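Local coordinates for protein phosphoribosylaminoimidazole carboxylase (PDB 4JA0) that is a bifunctional enzyme of purine biosynthesis that probably carboxylates AIR and joins the product to aspartate to give SAICAR, at residues I327-R332 and C351-D356. Sequence-based numbering, arbitrary orientation.
Sequences IAVAGR and CPPPSD. With SO4 (sulfate ion), chain G.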
loop_
_atom_site.group_PDB
_atom_site.type_symbol
_atom_site.label_atom_id
_atom_site.label_comp_id
_atom_site.label_asym_id
_atom_site.label_seq_id
_atom_site.Cartn_x
_atom_site.Cartn_y
_atom_site.Cartn_z
ATOM N N ILE A 327 28.826 0.042 -4.969
ATOM C CA ILE A 327 27.479 -0.514 -5.039
ATOM C C ILE A 327 27.103 -1.100 -3.693
ATOM O O ILE A 327 27.844 -1.931 -3.151
ATOM C CB ILE A 327 27.359 -1.571 -6.153
ATOM C CG1 ILE A 327 27.528 -0.878 -7.520
ATOM C CG2 ILE A 327 26.018 -2.331 -6.051
ATOM C CD1 ILE A 327 27.639 -1.827 -8.681
ATOM N N ALA A 328 25.976 -0.626 -3.147
ATOM C CA ALA A 328 25.503 -1.070 -1.829
ATOM C C ALA A 328 24.358 -2.057 -1.915
ATOM O O ALA A 328 23.246 -1.708 -2.350
ATOM C CB ALA A 328 25.105 0.125 -0.963
ATOM N N VAL A 329 24.636 -3.272 -1.444
ATOM C CA VAL A 329 23.661 -4.361 -1.418
ATOM C C VAL A 329 23.283 -4.756 0.015
ATOM O O VAL A 329 24.031 -5.445 0.707
ATOM C CB VAL A 329 24.204 -5.593 -2.164
ATOM C CG1 VAL A 329 23.195 -6.736 -2.131
ATOM C CG2 VAL A 329 24.546 -5.235 -3.589
ATOM N N ALA A 330 22.113 -4.326 0.457
ATOM C CA ALA A 330 21.673 -4.631 1.818
ATOM C C ALA A 330 20.181 -4.937 1.850
ATOM O O ALA A 330 19.357 -4.095 1.480
ATOM C CB ALA A 330 22.009 -3.486 2.767
ATOM N N GLY A 331 19.834 -6.145 2.278
ATOM C CA GLY A 331 18.437 -6.508 2.443
ATOM C C GLY A 331 17.806 -5.784 3.626
ATOM O O GLY A 331 18.490 -5.031 4.341
ATOM N N ARG A 332 16.500 -5.977 3.810
ATOM C CA ARG A 332 15.752 -5.300 4.862
ATOM C C ARG A 332 15.997 -3.790 4.849
ATOM O O ARG A 332 16.161 -3.189 3.790
ATOM C CB ARG A 332 16.064 -5.893 6.238
ATOM C CG ARG A 332 15.628 -7.357 6.432
ATOM C CD ARG A 332 16.040 -7.860 7.806
ATOM N NE ARG A 332 15.696 -9.262 8.053
ATOM C CZ ARG A 332 15.797 -9.855 9.242
ATOM N NH1 ARG A 332 16.242 -9.171 10.298
ATOM N NH2 ARG A 332 15.459 -11.134 9.373
ATOM N N CYS A 351 21.586 -1.322 -4.625
ATOM C CA CYS A 351 20.922 -2.412 -5.309
ATOM C C CYS A 351 20.463 -3.470 -4.314
ATOM O O CYS A 351 21.155 -4.444 -4.050
ATOM C CB CYS A 351 21.853 -3.012 -6.383
ATOM S SG CYS A 351 21.051 -4.243 -7.454
ATOM N N PRO A 352 19.283 -3.263 -3.736
ATOM C CA PRO A 352 18.765 -4.259 -2.799
ATOM C C PRO A 352 18.568 -5.570 -3.536
ATOM O O PRO A 352 18.299 -5.564 -4.739
ATOM C CB PRO A 352 17.421 -3.682 -2.384
ATOM C CG PRO A 352 17.543 -2.215 -2.650
ATOM C CD PRO A 352 18.390 -2.101 -3.865
ATOM N N PRO A 353 18.782 -6.687 -2.843
ATOM C CA PRO A 353 18.547 -8.010 -3.427
ATOM C C PRO A 353 17.054 -8.242 -3.523
ATOM O O PRO A 353 16.299 -7.512 -2.874
ATOM C CB PRO A 353 19.207 -8.965 -2.422
ATOM C CG PRO A 353 19.283 -8.197 -1.122
ATOM C CD PRO A 353 19.379 -6.746 -1.492
ATOM N N PRO A 354 16.623 -9.215 -4.342
ATOM C CA PRO A 354 15.200 -9.512 -4.526
ATOM C C PRO A 354 14.574 -10.082 -3.247
ATOM O O PRO A 354 15.219 -10.818 -2.496
ATOM C CB PRO A 354 15.209 -10.593 -5.594
ATOM C CG PRO A 354 16.531 -10.577 -6.169
ATOM C CD PRO A 354 17.455 -10.142 -5.116
ATOM N N SER A 355 13.311 -9.748 -3.018
ATOM C CA SER A 355 12.639 -10.066 -1.770
ATOM C C SER A 355 11.179 -9.694 -1.902
ATOM O O SER A 355 10.827 -8.770 -2.625
ATOM C CB SER A 355 13.276 -9.282 -0.617
ATOM O OG SER A 355 12.404 -9.223 0.496
ATOM N N ASP A 356 10.323 -10.391 -1.177
ATOM C CA ASP A 356 8.914 -10.038 -1.180
ATOM C C ASP A 356 8.762 -8.679 -0.516
ATOM O O ASP A 356 7.942 -7.852 -0.927
ATOM C CB ASP A 356 8.138 -11.112 -0.432
ATOM C CG ASP A 356 8.114 -12.427 -1.190
ATOM O OD1 ASP A 356 8.174 -12.389 -2.441
ATOM O OD2 ASP A 356 8.086 -13.493 -0.542
HETATM S S SO4 G . 13.747 -11.481 5.761
HETATM O O1 SO4 G . 13.116 -11.627 4.449
HETATM O O2 SO4 G . 13.819 -12.782 6.433
HETATM O O3 SO4 G . 15.110 -10.956 5.629
HETATM O O4 SO4 G . 12.916 -10.550 6.529
#
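At the C-terminal end of the parallel sheet in the AIR carboxylase (PurE-like) domain, strand 323-329 and the chain leaving its neighbour, strand 348-350, still run side by side, Val329 lying next to Pro352 and Pro353. Loops at this end of a Rossmann-like alpha/beta/alpha sandwich usually shape the active site, and these two probably border the PurE nucleotide pocket. The hydrogen bond Cys351 N to Ala328 O, 2.8 Å, continues the parallel pairing; the donor lies 33° out of the carbonyl plane. Beyond it the proline run 352-354 offers no backbone N-H, and contact passes to carbon atoms. Val329 has CG1 anti to its backbone N (chi1 180°), which sets both methyls beside Cys351 O; the nearer, CG2, is 3.5 Å from that oxygen. Val329 CG1 also meets Pro353 CD, 3.9 Å away. Pro353 CD lies 3.8 Å from Gly331 N, and its CG also approaches Gly331, which brings the ring against the backbone just after Val329. Deeper in, Ile327 CG2 packs on Cys351 CB at 4.2 Å, and helix 279-291 covers Ile327 and Val329 through Ile285. Arg332 turns away from the proline loop and reaches a sulfate ion, probably from the crystallisation liquor, with its chain extended from CG to NE. Its NH1 bonds to Val368 O of a second subunit, and Tyr379 of a third gives a cation-pi contact, placing this loop at a junction of the octamer. An alanine in place of Arg332 would probably leave Val368 O of the second subunit without this donor, Tyr379 of the third without its cationic partner and the sulfate without this charge. Arg332 NE points almost straight at sulfate O3, 3.0 Å with an N-H...O angle of 168°, while its bond to O4 is weak at 3.4 Å.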